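Long-range contact in ABC transporter substrate-binding protein (Rhizobium radiobacter, PDB 6TFX), which binds the opine mannopinic acid as the periplasmic solute-binding component of an ABC transporter, probably delivering it for import into the bacterium: residues A[89-98]-A[144-154]. Numbering follows the deposited sequence.
Sequences DDVVFSLDKA and GGFIIPKKAFK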
loop_
_atom_site.group_PDB
_atom_site.type_symbol
_atom_site.label_atom_id
_atom_site.label_comp_id
_atom_site.label_asym_id
_atom_site.label_seq_id
_atom_site.Cartn_x
_atom_site.Cartn_y
_atom_site.Cartn_z
ATOM N N ASP A 89 -8.291 7.344 -25.958
ATOM C CA ASP A 89 -7.321 6.301 -26.335
ATOM C C ASP A 89 -6.271 6.048 -25.234
ATOM O O ASP A 89 -5.821 4.915 -25.073
ATOM C CB ASP A 89 -6.625 6.654 -27.658
ATOM C CG ASP A 89 -7.487 6.429 -28.908
ATOM O OD1 ASP A 89 -8.596 5.837 -28.783
ATOM O OD2 ASP A 89 -7.048 6.824 -30.009
ATOM N N ASP A 90 -5.864 7.102 -24.496
ATOM C CA ASP A 90 -4.912 6.932 -23.389
ATOM C C ASP A 90 -5.563 6.118 -22.270
ATOM O O ASP A 90 -4.899 5.301 -21.636
ATOM C CB ASP A 90 -4.500 8.304 -22.820
ATOM C CG ASP A 90 -3.664 9.111 -23.787
ATOM O OD1 ASP A 90 -2.725 8.534 -24.383
ATOM O OD2 ASP A 90 -3.935 10.336 -23.932
ATOM N N VAL A 91 -6.861 6.384 -21.994
ATOM C CA VAL A 91 -7.588 5.664 -20.941
ATOM C C VAL A 91 -7.712 4.189 -21.306
ATOM O O VAL A 91 -7.467 3.325 -20.462
ATOM C CB VAL A 91 -8.958 6.310 -20.645
ATOM C CG1 VAL A 91 -9.753 5.476 -19.641
ATOM C CG2 VAL A 91 -8.777 7.746 -20.150
ATOM N N VAL A 92 -8.100 3.899 -22.572
ATOM C CA VAL A 92 -8.204 2.513 -23.034
ATOM C C VAL A 92 -6.846 1.842 -22.882
ATOM O O VAL A 92 -6.774 0.735 -22.355
ATOM C CB VAL A 92 -8.696 2.454 -24.512
ATOM C CG1 VAL A 92 -8.641 1.025 -25.053
ATOM C CG2 VAL A 92 -10.118 3.016 -24.610
ATOM N N PHE A 93 -5.762 2.511 -23.360
ATOM C CA PHE A 93 -4.440 1.922 -23.274
ATOM C C PHE A 93 -4.063 1.626 -21.807
ATOM O O PHE A 93 -3.582 0.527 -21.480
ATOM C CB PHE A 93 -3.399 2.857 -23.911
ATOM C CG PHE A 93 -1.981 2.390 -23.680
ATOM C CD1 PHE A 93 -1.424 1.389 -24.470
ATOM C CD2 PHE A 93 -1.223 2.910 -22.633
ATOM C CE1 PHE A 93 -0.122 0.927 -24.225
ATOM C CE2 PHE A 93 0.070 2.434 -22.381
ATOM C CZ PHE A 93 0.603 1.448 -23.174
ATOM N N SER A 94 -4.310 2.608 -20.925
ATOM C CA SER A 94 -3.915 2.479 -19.519
ATOM C C SER A 94 -4.657 1.382 -18.789
ATOM O O SER A 94 -4.018 0.568 -18.112
ATOM C CB SER A 94 -4.098 3.794 -18.778
ATOM O OG SER A 94 -3.310 4.802 -19.370
ATOM N N LEU A 95 -6.002 1.367 -18.900
ATOM C CA LEU A 95 -6.821 0.353 -18.207
ATOM C C LEU A 95 -6.588 -1.029 -18.780
ATOM O O LEU A 95 -6.538 -1.998 -18.018
ATOM C CB LEU A 95 -8.307 0.732 -18.216
ATOM C CG LEU A 95 -8.625 1.979 -17.398
ATOM C CD1 LEU A 95 -10.118 2.265 -17.447
ATOM C CD2 LEU A 95 -8.186 1.824 -15.900
ATOM N N ASP A 96 -6.326 -1.128 -20.117
ATOM C CA ASP A 96 -6.021 -2.459 -20.642
ATOM C C ASP A 96 -4.663 -2.924 -20.130
ATOM O O ASP A 96 -4.443 -4.131 -19.973
ATOM C CB ASP A 96 -5.999 -2.456 -22.175
ATOM C CG ASP A 96 -7.373 -2.431 -22.812
ATOM O OD1 ASP A 96 -8.380 -2.677 -22.082
ATOM O OD2 ASP A 96 -7.451 -2.186 -24.044
ATOM N N LYS A 97 -3.727 -1.978 -19.925
ATOM C CA LYS A 97 -2.404 -2.317 -19.386
ATOM C C LYS A 97 -2.573 -2.756 -17.917
ATOM O O LYS A 97 -2.080 -3.809 -17.549
ATOM C CB LYS A 97 -1.444 -1.127 -19.487
ATOM C CG LYS A 97 -0.033 -1.440 -18.999
ATOM C CD LYS A 97 0.882 -0.235 -19.208
ATOM C CE LYS A 97 2.265 -0.452 -18.637
ATOM N NZ LYS A 97 2.230 -0.648 -17.159
ATOM N N ALA A 98 -3.342 -1.987 -17.118
ATOM C CA ALA A 98 -3.576 -2.281 -15.700
ATOM C C ALA A 98 -4.172 -3.677 -15.497
ATOM O O ALA A 98 -3.829 -4.339 -14.523
ATOM C CB ALA A 98 -4.525 -1.240 -15.118
ATOM N N GLY A 144 -3.748 0.427 -9.929
ATOM C CA GLY A 144 -3.960 0.367 -11.371
ATOM C C GLY A 144 -4.881 1.394 -11.987
ATOM O O GLY A 144 -5.147 1.327 -13.185
ATOM N N GLY A 145 -5.407 2.316 -11.179
ATOM C CA GLY A 145 -6.348 3.308 -11.705
ATOM C C GLY A 145 -5.716 4.494 -12.420
ATOM O O GLY A 145 -6.364 5.171 -13.230
ATOM N N PHE A 146 -4.437 4.769 -12.126
ATOM C CA PHE A 146 -3.774 5.939 -12.710
ATOM C C PHE A 146 -3.678 5.822 -14.220
ATOM O O PHE A 146 -3.402 4.736 -14.733
ATOM C CB PHE A 146 -2.365 6.057 -12.159
ATOM C CG PHE A 146 -2.314 6.431 -10.695
ATOM C CD1 PHE A 146 -2.555 7.742 -10.285
ATOM C CD2 PHE A 146 -1.909 5.504 -9.740
ATOM C CE1 PHE A 146 -2.426 8.115 -8.937
ATOM C CE2 PHE A 146 -1.799 5.871 -8.383
ATOM C CZ PHE A 146 -2.062 7.170 -7.994
ATOM N N ILE A 147 -3.870 6.954 -14.917
ATOM C CA ILE A 147 -3.820 6.990 -16.375
ATOM C C ILE A 147 -2.449 7.459 -16.848
ATOM O O ILE A 147 -1.932 8.462 -16.371
ATOM C CB ILE A 147 -4.966 7.852 -16.957
ATOM C CG1 ILE A 147 -6.349 7.426 -16.399
ATOM C CG2 ILE A 147 -4.950 7.873 -18.502
ATOM C CD1 ILE A 147 -6.755 5.929 -16.637
ATOM N N ILE A 148 -1.890 6.733 -17.812
ATOM C CA ILE A 148 -0.599 7.079 -18.418
ATOM C C ILE A 148 -0.757 7.349 -19.939
ATOM O O ILE A 148 -1.760 6.917 -20.526
ATOM C CB ILE A 148 0.514 6.041 -18.127
ATOM C CG1 ILE A 148 0.327 4.745 -18.958
ATOM C CG2 ILE A 148 0.605 5.754 -16.623
ATOM C CD1 ILE A 148 1.434 3.699 -18.764
ATOM N N PRO A 149 0.223 8.033 -20.580
ATOM C CA PRO A 149 0.065 8.361 -22.005
ATOM C C PRO A 149 0.500 7.211 -22.894
ATOM O O PRO A 149 1.611 6.707 -22.756
ATOM C CB PRO A 149 0.939 9.614 -22.208
ATOM C CG PRO A 149 1.633 9.859 -20.898
ATOM C CD PRO A 149 1.446 8.656 -20.028
ATOM N N LYS A 150 -0.386 6.812 -23.814
ATOM C CA LYS A 150 -0.116 5.751 -24.776
ATOM C C LYS A 150 1.199 6.024 -25.513
ATOM O O LYS A 150 2.064 5.151 -25.548
ATOM C CB LYS A 150 -1.284 5.679 -25.779
ATOM C CG LYS A 150 -1.248 4.492 -26.736
ATOM C CD LYS A 150 -2.483 4.565 -27.622
ATOM C CE LYS A 150 -2.684 3.369 -28.514
ATOM N NZ LYS A 150 -3.953 3.500 -29.289
ATOM N N LYS A 151 1.360 7.233 -26.081
ATOM C CA LYS A 151 2.579 7.563 -26.860
ATOM C C LYS A 151 3.852 7.528 -26.039
ATOM O O LYS A 151 4.878 7.022 -26.523
ATOM C CB LYS A 151 2.471 8.935 -27.519
ATOM C CG LYS A 151 1.371 9.095 -28.562
ATOM C CD LYS A 151 1.628 10.306 -29.486
ATOM C CE LYS A 151 1.628 11.693 -28.860
ATOM N NZ LYS A 151 1.342 12.748 -29.864
ATOM N N ALA A 152 3.804 8.046 -24.806
ATOM C CA ALA A 152 4.991 8.074 -23.952
ATOM C C ALA A 152 5.407 6.680 -23.523
ATOM O O ALA A 152 6.596 6.348 -23.580
ATOM C CB ALA A 152 4.752 8.956 -22.747
ATOM N N PHE A 153 4.442 5.864 -23.100
ATOM C CA PHE A 153 4.793 4.515 -22.674
ATOM C C PHE A 153 5.278 3.676 -23.854
ATOM O O PHE A 153 6.302 2.980 -23.729
ATOM C CB PHE A 153 3.625 3.813 -21.948
ATOM C CG PHE A 153 4.147 2.549 -21.298
ATOM C CD1 PHE A 153 4.786 2.598 -20.058
ATOM C CD2 PHE A 153 4.080 1.327 -21.962
ATOM C CE1 PHE A 153 5.353 1.448 -19.501
ATOM C CE2 PHE A 153 4.636 0.171 -21.396
ATOM C CZ PHE A 153 5.286 0.246 -20.182
ATOM N N LYS A 154 4.565 3.755 -25.011
ATOM C CA LYS A 154 4.947 2.965 -26.203
ATOM C C LYS A 154 6.371 3.212 -26.629
ATOM O O LYS A 154 7.040 2.273 -27.053
ATOM C CB LYS A 154 3.983 3.222 -27.373
ATOM C CG LYS A 154 2.723 2.356 -27.269
ATOM C CD LYS A 154 1.811 2.501 -28.490
ATOM C CE LYS A 154 0.874 1.320 -28.651
ATOM N NZ LYS A 154 -0.132 1.236 -27.565
HETATM O O HOH W 1 -5.997 3.031 -27.130
HETATM O O HOH W 2 -0.520 9.385 -25.642
#
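F93 reaches out from helix 89-98 and lays one ring face against K150, whose CA sits over it, 3.7 Å from F93 CD2. With its CG anti to the backbone N (chi1 172°), the ring lies against the first turn of helix 150-154. F153 comes in at the ring's edge, F153 CD2 lying 3.7 Å from F93 CZ in the plane of the F93 ring; I148 CD1 meets the edge too and touches K97 CD. The F153 ring in turn carries K97 CE over one face, 3.5 Å from F153 CZ. This is a CH-pi contact, with the K97 ammonium an off-centre cation-pi partner; K97 NZ itself is held by D19 and H21.

Two backbone N-H groups of 144-154 are bound by side chains of the helix. K150 N donates to D90 OD1 (3.0 Å, 160°) on the carboxylate's anti side, just after the N-cap residue P149, while D90 OD2 takes W79 NE1. S94 OG accepts from I148 N at 2.9 Å and donates back to D90 O at 2.8 Å, so the hydroxyl ties its own helix to the incoming loop.

Beyond S94, I147 CG2 lies 3.6 Å from S94 OG and packs against V91 CG2, and A98 CB rests 3.3 Å from G144 O. Helix 88-98 also packs on the four-stranded antiparallel sheet: D89, V92, L95 and D96 touch strand 113-118, V91 and L95 strand 123-128.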